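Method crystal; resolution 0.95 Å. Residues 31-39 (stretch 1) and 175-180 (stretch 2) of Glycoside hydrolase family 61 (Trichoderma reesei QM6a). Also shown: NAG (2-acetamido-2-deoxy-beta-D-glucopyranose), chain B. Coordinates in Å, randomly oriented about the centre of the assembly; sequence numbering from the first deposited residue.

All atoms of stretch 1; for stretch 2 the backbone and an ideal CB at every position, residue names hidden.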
ATOM      1  N   VAL A  31     -15.137  -7.930   0.117  1.00  5.29           N
ATOM      2  CA  VAL A  31     -14.607  -6.580   0.337  1.00  4.96           C
ATOM      3  C   VAL A  31     -13.580  -6.259  -0.735  1.00  5.10           C
ATOM      4  O   VAL A  31     -13.181  -7.127  -1.523  1.00  5.99           O
ATOM      5  CB  VAL A  31     -13.992  -6.425   1.743  1.00  5.24           C
ATOM      6  CG1 VAL A  31     -15.061  -6.514   2.814  1.00  5.51           C
ATOM      7  CG2 VAL A  31     -12.895  -7.436   2.004  1.00  5.43           C
ATOM      8  N   VAL A  32     -13.154  -4.981  -0.759  1.00  5.12           N
ATOM      9  CA  VAL A  32     -12.195  -4.528  -1.763  1.00  5.21           C
ATOM     10  C   VAL A  32     -10.775  -4.853  -1.410  1.00  4.49           C
ATOM     11  O   VAL A  32      -9.899  -4.783  -2.272  1.00  4.63           O
ATOM     12  CB  VAL A  32     -12.367  -3.017  -2.023  1.00  6.43           C
ATOM     13  CG1 VAL A  32     -13.733  -2.709  -2.556  1.00  6.87           C
ATOM     14  CG2 VAL A  32     -12.044  -2.185  -0.811  1.00  6.84           C
ATOM     15  N   GLY A  33     -10.493  -5.202  -0.141  1.00  4.69           N
ATOM     16  CA  GLY A  33      -9.163  -5.599   0.285  1.00  4.37           C
ATOM     17  C   GLY A  33      -8.935  -7.076   0.095  1.00  3.89           C
ATOM     18  O   GLY A  33      -9.845  -7.887   0.317  1.00  4.65           O
ATOM     19  N   TRP A  34      -7.719  -7.446  -0.329  1.00  4.05           N
ATOM     20  CA  TRP A  34      -7.397  -8.861  -0.534  1.00  4.04           C
ATOM     21  C   TRP A  34      -7.438  -9.640   0.782  1.00  4.22           C
ATOM     22  O   TRP A  34      -7.168  -9.129   1.863  1.00  4.46           O
ATOM     23  CB  TRP A  34      -6.034  -8.979  -1.191  1.00  4.12           C
ATOM     24  CG  TRP A  34      -6.051  -8.649  -2.678  1.00  4.12           C
ATOM     25  CD1 TRP A  34      -6.715  -7.627  -3.292  1.00  4.39           C
ATOM     26  CD2 TRP A  34      -5.437  -9.429  -3.706  1.00  4.29           C
ATOM     27  NE1 TRP A  34      -6.539  -7.725  -4.658  1.00  4.69           N
ATOM     28  CE2 TRP A  34      -5.791  -8.840  -4.941  1.00  4.63           C
ATOM     29  CE3 TRP A  34      -4.696 -10.617  -3.717  1.00  4.72           C
ATOM     30  CZ2 TRP A  34      -5.434  -9.386  -6.167  1.00  5.13           C
ATOM     31  CZ3 TRP A  34      -4.333 -11.137  -4.945  1.00  5.16           C
ATOM     32  CH2 TRP A  34      -4.711 -10.547  -6.138  1.00  5.14           C
ATOM     33  N   THR A  35      -7.787 -10.919   0.655  1.00  4.42           N
ATOM     34  CA  THR A  35      -7.697 -11.821   1.803  1.00  4.50           C
ATOM     35  C   THR A  35      -6.240 -12.169   2.049  1.00  4.81           C
ATOM     36  O   THR A  35      -5.543 -12.484   1.095  1.00  6.11           O
ATOM     37  CB  THR A  35      -8.491 -13.093   1.502  1.00  5.25           C
ATOM     38  OG1 THR A  35      -9.861 -12.717   1.272  1.00  5.76           O
ATOM     39  CG2 THR A  35      -8.405 -14.119   2.619  1.00  6.26           C
ATOM     40  N   ALA A  36      -5.767 -12.068   3.277  1.00  4.95           N
ATOM     41  CA  ALA A  36      -4.379 -12.381   3.584  1.00  4.88           C
ATOM     42  C   ALA A  36      -4.291 -12.946   4.997  1.00  4.91           C
ATOM     43  O   ALA A  36      -5.210 -12.819   5.810  1.00  6.64           O
ATOM     44  CB  ALA A  36      -3.475 -11.174   3.408  1.00  5.89           C
ATOM     45  N   ALA A  37      -3.142 -13.555   5.279  1.00  4.78           N
ATOM     46  CA  ALA A  37      -2.951 -14.351   6.487  1.00  5.00           C
ATOM     47  C   ALA A  37      -2.136 -13.622   7.566  1.00  4.90           C
ATOM     48  O   ALA A  37      -1.537 -14.278   8.426  1.00  6.13           O
ATOM     49  CB  ALA A  37      -2.368 -15.704   6.143  1.00  6.05           C
ATOM     50  N   ASP A  38      -2.191 -12.286   7.570  1.00  4.66           N
ATOM     51  CA  ASP A  38      -1.568 -11.475   8.613  1.00  4.68           C
ATOM     52  C   ASP A  38      -2.444 -11.325   9.844  1.00  4.68           C
ATOM     53  O   ASP A  38      -2.749 -10.209  10.280  1.00  4.67           O
ATOM     54  CB  ASP A  38      -1.116 -10.113   8.059  1.00  4.92           C
ATOM     55  CG  ASP A  38      -2.219  -9.289   7.444  1.00  4.48           C
ATOM     56  OD1 ASP A  38      -3.151  -9.819   6.835  1.00  4.85           O
ATOM     57  OD2 ASP A  38      -2.166  -7.991   7.514  1.00  4.76           O
ATOM     58  N   LEU A  39      -2.857 -12.480  10.423  1.00  5.13           N
ATOM     59  CA  LEU A  39      -3.725 -12.526  11.591  1.00  5.27           C
ATOM     60  C   LEU A  39      -3.085 -11.864  12.829  1.00  5.00           C
ATOM     61  O   LEU A  39      -3.782 -11.429  13.726  1.00  5.63           O
ATOM     62  CB  LEU A  39      -4.126 -13.953  11.933  1.00  6.36           C
ATOM     63  CG  LEU A  39      -5.285 -14.538  11.091  1.00  6.51           C
ATOM     64  CD1 LEU A  39      -4.984 -14.647   9.626  1.00  6.82           C
ATOM     65  CD2 LEU A  39      -5.643 -15.907  11.683  1.00  7.56           C
ATOM     66  N   UNK A 175       2.498  -4.759   3.171  1.00  3.75           N
ATOM     67  CA  UNK A 175       1.678  -4.464   1.973  1.00  3.70           C
ATOM     68  C   UNK A 175       0.216  -4.795   2.217  1.00  3.49           C
ATOM     69  O   UNK A 175      -0.131  -5.763   2.912  1.00  4.19           O
ATOM     70  CB  UNK A 175       2.187  -5.248   0.762  1.00  3.70           C
ATOM     71  N   UNK A 176      -0.633  -4.003   1.548  1.00  3.51           N
ATOM     72  CA  UNK A 176      -2.093  -4.160   1.614  1.00  3.68           C
ATOM     73  C   UNK A 176      -2.629  -3.857   0.206  1.00  3.96           C
ATOM     74  O   UNK A 176      -2.416  -2.756  -0.307  1.00  4.18           O
ATOM     75  CB  UNK A 176      -2.718  -3.241   2.666  1.00  3.68           C
ATOM     76  N   UNK A 177      -3.298  -4.841  -0.382  1.00  3.83           N
ATOM     77  CA  UNK A 177      -3.817  -4.702  -1.741  1.00  3.84           C
ATOM     78  C   UNK A 177      -5.319  -4.504  -1.766  1.00  3.63           C
ATOM     79  O   UNK A 177      -6.070  -5.087  -0.950  1.00  4.00           O
ATOM     80  CB  UNK A 177      -3.449  -5.931  -2.574  1.00  3.84           C
ATOM     81  N   UNK A 178      -5.772  -3.724  -2.750  1.00  3.97           N
ATOM     82  CA  UNK A 178      -7.165  -3.378  -2.950  1.00  4.15           C
ATOM     83  C   UNK A 178      -7.495  -3.408  -4.443  1.00  4.25           C
ATOM     84  O   UNK A 178      -6.645  -3.064  -5.259  1.00  4.95           O
ATOM     85  CB  UNK A 178      -7.471  -2.003  -2.352  1.00  4.15           C
ATOM     86  N   UNK A 179      -8.722  -3.791  -4.772  1.00  4.27           N
ATOM     87  CA  UNK A 179      -9.167  -3.746  -6.172  1.00  4.33           C
ATOM     88  C   UNK A 179      -9.915  -2.454  -6.466  1.00  4.69           C
ATOM     89  O   UNK A 179     -10.905  -2.152  -5.790  1.00  4.87           O
ATOM     90  CB  UNK A 179     -10.058  -4.948  -6.492  1.00  4.33           C
ATOM     91  N   UNK A 180      -9.476  -1.752  -7.511  1.00  4.83           N
ATOM     92  CA  UNK A 180     -10.184  -0.581  -7.986  1.00  4.79           C
ATOM     93  C   UNK A 180     -10.507  -0.717  -9.482  1.00  5.25           C
ATOM     94  O   UNK A 180      -9.788  -1.384 -10.238  1.00  5.70           O
ATOM     95  CB  UNK A 180      -9.357   0.679  -7.725  1.00  4.79           C
TER
HETATM   96  C1  NAG B 301       0.148 -19.875   4.425  1.00  8.25           C
HETATM   97  C2  NAG B 301      -0.121 -20.175   5.898  1.00  8.52           C
HETATM   98  C3  NAG B 301       0.764 -21.362   6.302  1.00  9.33           C
HETATM   99  C4  NAG B 301       0.582 -22.543   5.394  1.00 10.27           C
HETATM  100  C5  NAG B 301       0.742 -22.137   3.950  1.00  9.61           C
HETATM  101  C6  NAG B 301       0.428 -23.249   2.924  1.00 10.81           C
HETATM  102  C7  NAG B 301      -0.475 -18.510   7.659  1.00  9.13           C
HETATM  103  C8  NAG B 301       0.132 -17.389   8.454  1.00 10.36           C
HETATM  104  N2  NAG B 301       0.259 -19.022   6.708  1.00  8.99           N
HETATM  105  O3  NAG B 301       0.438 -21.743   7.662  1.00 11.60           O
HETATM  106  O4  NAG B 301       1.504 -23.590   5.725  1.00 12.95           O
HETATM  107  O5  NAG B 301      -0.128 -21.057   3.664  1.00  9.25           O
HETATM  108  O6  NAG B 301      -0.785 -23.907   3.234  0.64 11.89           O
HETATM  109  O7  NAG B 301      -1.600 -18.911   7.898  1.00 11.35           O

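Position 175 opens a stretch whose backbone is extended throughout. Its phi of -77° is one that a proline ring tolerates, and no atom of stretch 1 lies within 5.5 Å of its ideal CB. The deposited residue is Pro175, which makes no contact across the gap.

At position 176 the CA-to-CB bond points sideways, and the ideal CB again has no near neighbour in stretch 1. The carboxylate of Asp38 nevertheless lies on this side, so a long polar or basic side chain could turn back to it. The residue is Gln176, whose end does come nearer. Gln176 NE2 donates to its own neighbour, Pro175 O, at 2.9 Å, and stands 3.7 Å from Asp38 OD2. A water closes the gap: it donates to Asp38 OD1 (2.8 Å) and accepts from Gln176 NE2 (3.2 Å).

Position 177 points toward stretch 1, its ideal CB 3.7 Å from Trp34 CD1. A small or slim side chain that can lie against a ring is favoured; alanine, serine, cysteine or valine are all plausible. It is Cys177, with chi1 in the m well. Cys177 CB sits over one face of the indole, 3.8 Å from the centroid of the five-membered ring of Trp34, a CH-pi contact, while SG is bonded covalently elsewhere in the structure. The backbone helps hold this arrangement, since Trp34 N donates to Cys177 O at 2.9 Å.

Position 178 pairs with Gly33 in a single beta bridge, the CA atoms 4.4 Å apart. Its CB points sideways; the absent side chain of Gly33 leaves room, and Val32 CG2 offers an apolar surface, for something flat and apolar, either aromatic or a large aliphatic. Phe178 fills the place: Phe178 CD1 lies 3.7 Å from Gly33 CA and 4.1 Å from Val32 CG2. An ideal CB on Gly33 would be only 3.4 Å from Phe178 CE1, a tight fit that the glycine avoids.

At position 179 the backbone N donates to Val32 O (2.9 Å), as any residue but proline could. CB points sideways, yet Trp34 NE1 presents a donor 4.8 Å from the ideal CB, calling for a short side chain with an acceptor, such as Asn or Asp; a longer Gln would have to fold to bring its oxygen there. Asn179 answers: its end swings nearer, and Asn179 OD1 accepts from Trp34 NE1 at 2.8 Å, near the plane of the ring.

At position 180 CA-to-CB points sideways with nothing of stretch 1 close, so many residues would serve, beta-branched ones suiting the extended backbone. Ile180 is deposited; its side chain makes no contact with stretch 1.

Stretch 2 175-180: PQCFNI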
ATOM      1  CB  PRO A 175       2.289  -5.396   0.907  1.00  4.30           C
ATOM      2  CG  PRO A 175       2.821  -6.564   1.725  1.00  4.31           C
ATOM      3  CD  PRO A 175       3.361  -5.929   2.982  1.00  4.09           C
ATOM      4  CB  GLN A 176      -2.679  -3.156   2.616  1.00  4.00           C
ATOM      5  CG  GLN A 176      -2.191  -3.321   4.056  1.00  4.09           C
ATOM      6  CD  GLN A 176      -2.932  -4.393   4.785  1.00  4.48           C
ATOM      7  OE1 GLN A 176      -3.916  -4.125   5.500  1.00  5.34           O
ATOM      8  NE2 GLN A 176      -2.506  -5.638   4.622  1.00  4.62           N
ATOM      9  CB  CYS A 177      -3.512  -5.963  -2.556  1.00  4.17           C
ATOM     10  SG  CYS A 177      -1.744  -6.092  -2.922  1.00  4.53           S
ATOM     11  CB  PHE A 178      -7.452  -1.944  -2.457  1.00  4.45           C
ATOM     12  CG  PHE A 178      -7.091  -1.772  -0.999  1.00  4.44           C
ATOM     13  CD1 PHE A 178      -8.012  -2.122  -0.012  1.00  4.92           C
ATOM     14  CD2 PHE A 178      -5.828  -1.383  -0.617  1.00  4.69           C
ATOM     15  CE1 PHE A 178      -7.658  -2.108   1.316  1.00  5.42           C
ATOM     16  CE2 PHE A 178      -5.485  -1.345   0.740  1.00  5.01           C
ATOM     17  CZ  PHE A 178      -6.407  -1.706   1.675  1.00  5.36           C
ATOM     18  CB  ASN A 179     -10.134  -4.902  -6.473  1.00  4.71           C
ATOM     19  CG  ASN A 179      -9.502  -6.252  -6.453  1.00  4.92           C
ATOM     20  OD1 ASN A 179      -8.282  -6.429  -6.473  1.00  5.15           O
ATOM     21  ND2 ASN A 179     -10.395  -7.258  -6.482  1.00  5.58           N
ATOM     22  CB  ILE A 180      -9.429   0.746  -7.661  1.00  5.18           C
ATOM     23  CG1 ILE A 180      -8.123   0.872  -8.404  1.00  5.42           C
ATOM     24  CG2 ILE A 180      -9.263   0.896  -6.179  1.00  5.97           C
ATOM     25  CD1 ILE A 180      -7.425   2.204  -8.238  1.00  5.99           C
TER
HETATM   26  O   HOH W   1      -4.604  -7.903   5.369  1.00  5.53           O
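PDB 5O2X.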